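Local coordinates for putative hexulose 6 phosphate synthase (PDB 3F4W), which is a putative enzyme of the HUMPS family, built as a closed beta/alpha (TIM) barrel and present as a two-chain assembly, at residues E69-L72 with L73-G77; D88-T91 with I92-C95; C95-A98 with A99-G103. All coordinates share one frame; numbering follows the deposited sequence.

Contact 1: E69-L72 with L73-G77; sequences ESQL and LFDAG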
ATOM      1  N   GLU A  69       5.516   6.512   7.781  1.00 17.06           N
ATOM      2  CA  GLU A  69       4.102   6.275   7.547  1.00 17.53           C
ATOM      3  C   GLU A  69       3.404   5.698   8.786  1.00 16.65           C
ATOM      4  O   GLU A  69       2.273   6.073   9.104  1.00 16.91           O
ATOM      5  CB  GLU A  69       3.896   5.378   6.330  1.00 15.75           C
ATOM      6  CG  GLU A  69       2.441   5.106   6.038  1.00 23.01           C
ATOM      7  CD  GLU A  69       2.204   4.632   4.620  1.00 26.71           C
ATOM      8  OE1 GLU A  69       1.067   4.215   4.322  1.00 23.61           O
ATOM      9  OE2 GLU A  69       3.150   4.687   3.804  1.00 26.93           O
ATOM     10  N   SER A  70       4.084   4.798   9.491  1.00 12.76           N
ATOM     11  CA  SER A  70       3.540   4.248  10.730  1.00 11.92           C
ATOM     12  C   SER A  70       3.277   5.348  11.756  1.00 14.78           C
ATOM     13  O   SER A  70       2.211   5.396  12.374  1.00 13.90           O
ATOM     14  CB  SER A  70       4.483   3.193  11.320  1.00 11.78           C
ATOM     15  OG  SER A  70       4.498   2.023  10.522  0.50  7.88           O
ATOM     16  N   GLN A  71       4.251   6.235  11.921  1.00 15.82           N
ATOM     17  CA  GLN A  71       4.161   7.316  12.898  1.00 18.82           C
ATOM     18  C   GLN A  71       3.019   8.270  12.559  1.00 20.67           C
ATOM     19  O   GLN A  71       2.265   8.696  13.431  1.00 18.18           O
ATOM     20  CB  GLN A  71       5.488   8.073  12.960  1.00 21.34           C
ATOM     21  CG  GLN A  71       5.621   9.038  14.120  1.00 22.12           C
ATOM     22  CD  GLN A  71       6.958   9.753  14.117  1.00 26.34           C
ATOM     23  OE1 GLN A  71       7.748   9.623  15.049  1.00 30.16           O
ATOM     24  NE2 GLN A  71       7.223  10.502  13.056  1.00 27.94           N
ATOM     25  N   LEU A  72       2.896   8.599  11.279  1.00 18.01           N
ATOM     26  CA  LEU A  72       1.798   9.427  10.804  1.00 16.33           C
ATOM     27  C   LEU A  72       0.456   8.832  11.226  1.00 18.39           C
ATOM     28  O   LEU A  72      -0.451   9.543  11.663  1.00 19.10           O
ATOM     29  CB  LEU A  72       1.857   9.534   9.279  1.00 14.47           C
ATOM     30  CG  LEU A  72       0.671  10.226   8.620  0.50 15.88           C
ATOM     31  CD1 LEU A  72       0.696  11.700   8.965  1.00 21.46           C
ATOM     32  CD2 LEU A  72       0.708  10.022   7.118  1.00 22.45           C
ATOM     33  N   LEU A  73       0.343   7.517  11.086  1.00 15.00           N
ATOM     34  CA  LEU A  73      -0.885   6.799  11.388  1.00 13.96           C
ATOM     35  C   LEU A  73      -1.139   6.730  12.889  1.00 17.44           C
ATOM     36  O   LEU A  73      -2.262   6.939  13.350  1.00 19.06           O
ATOM     37  CB  LEU A  73      -0.804   5.384  10.811  1.00 14.84           C
ATOM     38  CG  LEU A  73      -1.405   5.086   9.432  1.00 19.35           C
ATOM     39  CD1 LEU A  73      -1.815   6.332   8.671  1.00 18.15           C
ATOM     40  CD2 LEU A  73      -0.459   4.213   8.609  1.00 14.15           C
ATOM     41  N   PHE A  74      -0.092   6.433  13.651  1.00 14.45           N
ATOM     42  CA  PHE A  74      -0.219   6.333  15.100  1.00 15.67           C
ATOM     43  C   PHE A  74      -0.526   7.693  15.707  1.00 17.69           C
ATOM     44  O   PHE A  74      -1.385   7.806  16.581  1.00 16.16           O
ATOM     45  CB  PHE A  74       1.041   5.730  15.728  1.00 15.97           C
ATOM     46  CG  PHE A  74       1.195   4.256  15.479  1.00 14.37           C
ATOM     47  CD1 PHE A  74       0.140   3.389  15.714  1.00 15.44           C
ATOM     48  CD2 PHE A  74       2.396   3.736  15.030  1.00 14.41           C
ATOM     49  CE1 PHE A  74       0.273   2.036  15.492  1.00 15.54           C
ATOM     50  CE2 PHE A  74       2.538   2.381  14.806  1.00 13.16           C
ATOM     51  CZ  PHE A  74       1.476   1.530  15.037  1.00 13.44           C
ATOM     52  N   ASP A  75       0.172   8.724  15.235  1.00 17.90           N
ATOM     53  CA  ASP A  75      -0.094  10.090  15.673  1.00 17.48           C
ATOM     54  C   ASP A  75      -1.558  10.463  15.460  1.00 20.73           C
ATOM     55  O   ASP A  75      -2.118  11.258  16.210  1.00 21.07           O
ATOM     56  CB  ASP A  75       0.797  11.091  14.930  1.00 17.81           C
ATOM     57  CG  ASP A  75       2.230  11.085  15.430  1.00 24.08           C
ATOM     58  OD1 ASP A  75       2.499  10.426  16.456  1.00 25.61           O
ATOM     59  OD2 ASP A  75       3.087  11.743  14.798  1.00 25.55           O
ATOM     60  N   ALA A  76      -2.170   9.890  14.429  1.00 15.74           N
ATOM     61  CA  ALA A  76      -3.554  10.207  14.091  1.00 17.88           C
ATOM     62  C   ALA A  76      -4.560   9.495  14.991  1.00 20.48           C
ATOM     63  O   ALA A  76      -5.756   9.772  14.931  1.00 21.10           O
ATOM     64  CB  ALA A  76      -3.829   9.881  12.637  1.00 16.74           C
ATOM     65  N   GLY A  77      -4.081   8.565  15.809  1.00 18.05           N
ATOM     66  CA  GLY A  77      -4.951   7.867  16.739  1.00 18.81           C
ATOM     67  C   GLY A  77      -5.087   6.369  16.509  1.00 20.05           C
ATOM     68  O   GLY A  77      -5.732   5.677  17.295  1.00 17.93           O
TER
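Ser70 and Phe74 stand one turn apart on helix 66-75, joined by backbone and side chain alike. The backbone bonds come first. Phe74 N donates to Ser70 O at 2.8 Å, and Asp75 N reaches Gln71 O at the same length, 2.8 Å. Leu73 N bonds to Glu69 O at 3.1 Å, whereas the last of the series, Ala76 N to Leu72 O at 3.3 Å, is weak. Gly77 leaves helical backbone angles with a positive phi (116°) and closes a Schellman motif, Gly77 N bonding back to Phe74 O.

Among the apolar contacts, Glu69 and Leu73 run side by side in the same direction, Glu69 CG lying 4.0 Å from Leu73 CD2. A first torsion of -73° brings the Phe74 ring back over the preceding turn, where it meets the backbone obliquely. Its CD2 is 3.1 Å from Ser70 O, and CE2 lies near Ser70 CB.

The polar side chains form a third group. Gln71 lies alongside Asp75, their amide and carboxylate planes 14° apart, and the touch is made by Gln71 CG, 3.8 Å from Asp75 OD2. The hydroxyl of Ser70 turns back to bond with Gly66 O, one turn earlier.

The helix belongs to the beta-alpha-beta unit 55-62, 66-75, 80-84. Leu73 packs on Ala60 and Val81 of the two strands, Phe74 and Ser70 lean on helix 89-102, and Glu69, Leu72 and Leu73 meet Ile37 and Arg38 of the second subunit.

Contact 2: D88-T91 with I92-C95; sequences DVLT and IQSC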
ATOM      1  N   ASP A  88      10.387  -5.735   2.715  1.00 18.30           N
ATOM      2  CA  ASP A  88      11.699  -5.994   3.296  1.00 18.42           C
ATOM      3  C   ASP A  88      11.623  -5.993   4.820  1.00 16.04           C
ATOM      4  O   ASP A  88      10.839  -5.246   5.412  1.00 18.04           O
ATOM      5  CB  ASP A  88      12.701  -4.943   2.804  1.00 17.12           C
ATOM      6  CG  ASP A  88      14.145  -5.357   3.022  1.00 22.44           C
ATOM      7  OD1 ASP A  88      14.848  -5.614   2.017  1.00 22.49           O
ATOM      8  OD2 ASP A  88      14.577  -5.427   4.192  1.00 17.13           O
ATOM      9  N   VAL A  89      12.434  -6.832   5.457  1.00 16.89           N
ATOM     10  CA  VAL A  89      12.465  -6.880   6.917  1.00 18.46           C
ATOM     11  C   VAL A  89      12.827  -5.529   7.536  1.00 14.94           C
ATOM     12  O   VAL A  89      12.374  -5.209   8.635  1.00 16.83           O
ATOM     13  CB  VAL A  89      13.419  -7.972   7.446  1.00 20.07           C
ATOM     14  CG1 VAL A  89      12.864  -9.330   7.131  1.00 24.91           C
ATOM     15  CG2 VAL A  89      14.804  -7.817   6.838  1.00 24.01           C
ATOM     16  N   LEU A  90      13.646  -4.752   6.833  1.00 14.24           N
ATOM     17  CA  LEU A  90      13.991  -3.390   7.247  1.00 15.29           C
ATOM     18  C   LEU A  90      12.738  -2.557   7.487  1.00 15.26           C
ATOM     19  O   LEU A  90      12.629  -1.839   8.483  1.00 16.11           O
ATOM     20  CB  LEU A  90      14.828  -2.708   6.158  1.00 15.45           C
ATOM     21  CG  LEU A  90      16.358  -2.748   6.205  1.00 22.97           C
ATOM     22  CD1 LEU A  90      16.862  -3.849   7.102  1.00 20.95           C
ATOM     23  CD2 LEU A  90      16.937  -2.865   4.792  1.00 18.76           C
ATOM     24  N   THR A  91      11.801  -2.643   6.549  1.00 15.74           N
ATOM     25  CA  THR A  91      10.555  -1.890   6.631  1.00 16.52           C
ATOM     26  C   THR A  91       9.672  -2.400   7.767  1.00 15.13           C
ATOM     27  O   THR A  91       9.090  -1.617   8.514  1.00 16.17           O
ATOM     28  CB  THR A  91       9.791  -1.946   5.292  1.00 16.22           C
ATOM     29  OG1 THR A  91      10.562  -1.288   4.282  1.00 13.97           O
ATOM     30  CG2 THR A  91       8.440  -1.269   5.406  1.00 13.93           C
ATOM     31  N   ILE A  92       9.576  -3.716   7.902  1.00 15.69           N
ATOM     32  CA  ILE A  92       8.787  -4.286   8.983  1.00 16.91           C
ATOM     33  C   ILE A  92       9.340  -3.827  10.324  1.00 16.26           C
ATOM     34  O   ILE A  92       8.589  -3.440  11.218  1.00 14.75           O
ATOM     35  CB  ILE A  92       8.738  -5.816   8.896  1.00 17.67           C
ATOM     36  CG1 ILE A  92       7.816  -6.226   7.744  1.00 20.84           C
ATOM     37  CG2 ILE A  92       8.263  -6.413  10.217  1.00 19.29           C
ATOM     38  CD1 ILE A  92       7.800  -7.696   7.455  1.00 20.67           C
ATOM     39  N   GLN A  93      10.660  -3.834  10.446  1.00 12.78           N
ATOM     40  CA  GLN A  93      11.309  -3.425  11.686  1.00 15.48           C
ATOM     41  C   GLN A  93      11.139  -1.930  11.990  1.00 15.83           C
ATOM     42  O   GLN A  93      11.047  -1.541  13.154  1.00 14.44           O
ATOM     43  CB  GLN A  93      12.791  -3.817  11.661  1.00 14.63           C
ATOM     44  CG  GLN A  93      13.010  -5.322  11.640  1.00 17.36           C
ATOM     45  CD  GLN A  93      14.462  -5.712  11.823  1.00 19.77           C
ATOM     46  OE1 GLN A  93      14.787  -6.575  12.645  1.00 22.35           O
ATOM     47  NE2 GLN A  93      15.345  -5.082  11.058  1.00 15.90           N
ATOM     48  N   SER A  94      11.103  -1.101  10.948  1.00 16.53           N
ATOM     49  CA  SER A  94      10.891   0.338  11.116  1.00 16.47           C
ATOM     50  C   SER A  94       9.486   0.610  11.624  1.00 18.03           C
ATOM     51  O   SER A  94       9.289   1.442  12.509  1.00 16.22           O
ATOM     52  CB  SER A  94      11.093   1.085   9.795  1.00 19.36           C
ATOM     53  OG  SER A  94      12.467   1.179   9.467  1.00 29.52           O
ATOM     54  N   CYS A  95       8.511  -0.091  11.049  1.00 15.27           N
ATOM     55  CA  CYS A  95       7.127   0.022  11.498  1.00 15.39           C
ATOM     56  C   CYS A  95       7.011  -0.361  12.967  1.00 15.01           C
ATOM     57  O   CYS A  95       6.411   0.365  13.757  1.00 16.34           O
ATOM     58  CB  CYS A  95       6.205  -0.860  10.651  1.00 16.82           C
ATOM     59  SG  CYS A  95       6.082  -0.353   8.922  1.00 18.68           S
TER
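Gln93 folds back against the carbonyl of Val89 near the start of helix 89-102: its CG lies 3.1 Å from Val89 O, which also accepts from Gln93 N at 2.8 Å. This is the solvent side of the contact, for Gln93 is exposed, although it also touches Ala126 of helix 116-126. Ser94, partly exposed, sends its N to Leu90 O at 3.0 Å; its hydroxyl also comes close to this oxygen, though the proton has another acceptor within reach.

The opposing character belongs to Thr91, Ile92 and Cys95, all buried. Cys95 N bonds to Thr91 O at 3.0 Å, yet their side chains meet only loosely, Thr91 CG2 being 4.3 Å from Cys95 SG. The close packing comes from outside the turn: Thr91 and Cys95 lie on Ile62, Ile92 and Cys95 on Val83 of strand 80-84. Ile92 N bonds to Asp88 O, and a first torsion of -74° swings Ile92 CG1 back beside its own N, where it lies 3.9 Å from Asp88 O.

Asp88 holds the first turn. Its OD2 takes Leu90 N at 2.9 Å through the anti lone pair, while OD1 makes a salt bridge with Arg144 and a hydrogen bond with Gln139, both of the second subunit. Thr91 OG1 is hydrogen-bonded to Asp138 of that chain, and the partly exposed Leu90 packs on its Ala142. A carboxylate thus serves at once as cap and as interface anchor, and the arrangement is that of an N-capped helix following a strand in a beta/alpha barrel.

Contact 3: C95-A98 with A99-G103; sequences CIRA and AKEAG
Arg97 NH1 rests against the aliphatic bases of two residues in the next turn, 3.4 Å from Lys100 CB and 3.4 Å from Glu101 CG. The arginine side chain crosses both at about a right angle. Its CG lies opposite the backbone N, and a bend at the second torsion (50°) folds the guanidinium back over the helix toward the C-terminal turn. Beside it, Ile96 and Lys100 point the same way, with Ile96 CG2 4.0 Å from Lys100 CE.

Backbone bonds set this spacing: Glu101 N to Arg97 O at 3.1 Å, with Lys100 N on Ile96 O and Ala99 N on Cys95 O before it. The helix finishes with Ala102 N on Ala98 O and a Schellman motif at Gly103, whose phi is positive. Farther out, Ala98 packs on His67 and Ser70 of helix 66-75, and Ala99 on Val106 of strand 105-109.

Glu101 OE2 lies above one face of the guanidinium, displaced toward its rim, 4.1 Å from Arg97 NH1, with no N-H aimed at it and its position doubtful. Any attraction between the two charges is therefore probably modest, and what the arginine gains within this turn is probably mostly van der Waals contact.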
ATOM      1  N   CYS A  95       8.511  -0.091  11.049  1.00 15.27           N
ATOM      2  CA  CYS A  95       7.127   0.022  11.498  1.00 15.39           C
ATOM      3  C   CYS A  95       7.011  -0.361  12.967  1.00 15.01           C
ATOM      4  O   CYS A  95       6.411   0.365  13.757  1.00 16.34           O
ATOM      5  CB  CYS A  95       6.205  -0.860  10.651  1.00 16.82           C
ATOM      6  SG  CYS A  95       6.082  -0.353   8.922  1.00 18.68           S
ATOM      7  N   ILE A  96       7.593  -1.500  13.328  1.00 16.03           N
ATOM      8  CA  ILE A  96       7.536  -1.989  14.704  1.00 16.37           C
ATOM      9  C   ILE A  96       8.215  -1.029  15.681  1.00 19.44           C
ATOM     10  O   ILE A  96       7.739  -0.823  16.797  1.00 17.69           O
ATOM     11  CB  ILE A  96       8.153  -3.384  14.828  1.00 18.02           C
ATOM     12  CG1 ILE A  96       7.314  -4.398  14.044  1.00 18.65           C
ATOM     13  CG2 ILE A  96       8.250  -3.797  16.290  1.00 20.20           C
ATOM     14  CD1 ILE A  96       7.923  -5.786  14.001  1.00 19.90           C
ATOM     15  N   ARG A  97       9.319  -0.429  15.254  1.00 16.57           N
ATOM     16  CA  ARG A  97       9.980   0.569  16.079  1.00 20.15           C
ATOM     17  C   ARG A  97       9.050   1.748  16.345  1.00 21.92           C
ATOM     18  O   ARG A  97       8.961   2.232  17.472  1.00 20.99           O
ATOM     19  CB  ARG A  97      11.274   1.051  15.428  1.00 20.65           C
ATOM     20  CG  ARG A  97      12.224   1.672  16.422  1.00 29.84           C
ATOM     21  CD  ARG A  97      12.409   0.741  17.610  1.00 28.08           C
ATOM     22  NE  ARG A  97      13.023   1.415  18.749  1.00 29.00           N
ATOM     23  CZ  ARG A  97      12.342   2.034  19.707  1.00 29.71           C
ATOM     24  NH1 ARG A  97      11.017   2.067  19.664  1.00 28.77           N
ATOM     25  NH2 ARG A  97      12.988   2.623  20.706  1.00 27.78           N
ATOM     26  N   ALA A  98       8.350   2.203  15.308  1.00 16.87           N
ATOM     27  CA  ALA A  98       7.388   3.289  15.461  1.00 17.80           C
ATOM     28  C   ALA A  98       6.251   2.904  16.407  1.00 18.57           C
ATOM     29  O   ALA A  98       5.777   3.726  17.193  1.00 16.31           O
ATOM     30  CB  ALA A  98       6.832   3.708  14.105  1.00 17.20           C
ATOM     31  N   ALA A  99       5.819   1.650  16.326  1.00 16.63           N
ATOM     32  CA  ALA A  99       4.774   1.146  17.211  1.00 18.82           C
ATOM     33  C   ALA A  99       5.234   1.159  18.666  1.00 17.61           C
ATOM     34  O   ALA A  99       4.494   1.591  19.553  1.00 20.10           O
ATOM     35  CB  ALA A  99       4.350  -0.257  16.796  1.00 15.18           C
ATOM     36  N   LYS A 100       6.457   0.697  18.906  1.00 19.36           N
ATOM     37  CA  LYS A 100       6.999   0.651  20.260  1.00 21.76           C
ATOM     38  C   LYS A 100       7.051   2.043  20.878  1.00 21.62           C
ATOM     39  O   LYS A 100       6.695   2.227  22.041  1.00 23.19           O
ATOM     40  CB  LYS A 100       8.392   0.022  20.273  1.00 22.77           C
ATOM     41  CG  LYS A 100       8.439  -1.420  19.792  1.00 29.62           C
ATOM     42  CD  LYS A 100       7.668  -2.355  20.712  1.00 32.79           C
ATOM     43  CE  LYS A 100       7.872  -3.811  20.302  1.00 33.87           C
ATOM     44  NZ  LYS A 100       7.053  -4.757  21.115  1.00 46.36           N
ATOM     45  N   GLU A 101       7.502   3.023  20.101  1.00 22.46           N
ATOM     46  CA  GLU A 101       7.542   4.401  20.578  1.00 19.52           C
ATOM     47  C   GLU A 101       6.161   4.856  21.029  1.00 21.85           C
ATOM     48  O   GLU A 101       6.031   5.602  21.997  1.00 25.37           O
ATOM     49  CB  GLU A 101       8.067   5.336  19.486  1.00 21.56           C
ATOM     50  CG  GLU A 101       9.493   5.031  19.063  1.00 20.29           C
ATOM     51  CD  GLU A 101       9.887   5.721  17.771  1.00 24.11           C
ATOM     52  OE1 GLU A 101       9.263   6.746  17.421  1.00 19.98           O
ATOM     53  OE2 GLU A 101      10.827   5.230  17.112  1.00 20.72           O
ATOM     54  N   ALA A 102       5.134   4.393  20.324  1.00 19.32           N
ATOM     55  CA  ALA A 102       3.766   4.832  20.568  1.00 20.43           C
ATOM     56  C   ALA A 102       3.031   3.930  21.556  1.00 19.46           C
ATOM     57  O   ALA A 102       1.906   4.223  21.958  1.00 18.42           O
ATOM     58  CB  ALA A 102       3.003   4.905  19.255  1.00 20.26           C
ATOM     59  N   GLY A 103       3.673   2.835  21.946  1.00 13.81           N
ATOM     60  CA  GLY A 103       3.039   1.840  22.789  1.00 16.43           C
ATOM     61  C   GLY A 103       1.896   1.167  22.057  1.00 17.02           C
ATOM     62  O   GLY A 103       0.948   0.684  22.672  1.00 20.67           O
TER

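Contact 1 comes first along the chain, on helix 66-75; contact 2 follows on helix 89-102, and contact 3 takes up where contact 2 ends, at Cys95, their centres about 11 Å apart. The two helices belong to successive beta-alpha-beta units of the barrel, which share strand 80-84, and they pack side by side. Contact 1 lies about 10 Å from contact 3 and 16 Å from contact 2, measured between centres. Ser70 OG packs 3.3 Å from Cys95 SG, a touch that joins all three, and Phe74 CE2 comes within 3.5 Å of Ala99 CA. Contacts 1 and 2 also touch the second subunit, whereas contact 3 does not, so the later turns of helix 89-102 lie away from the dimer interface.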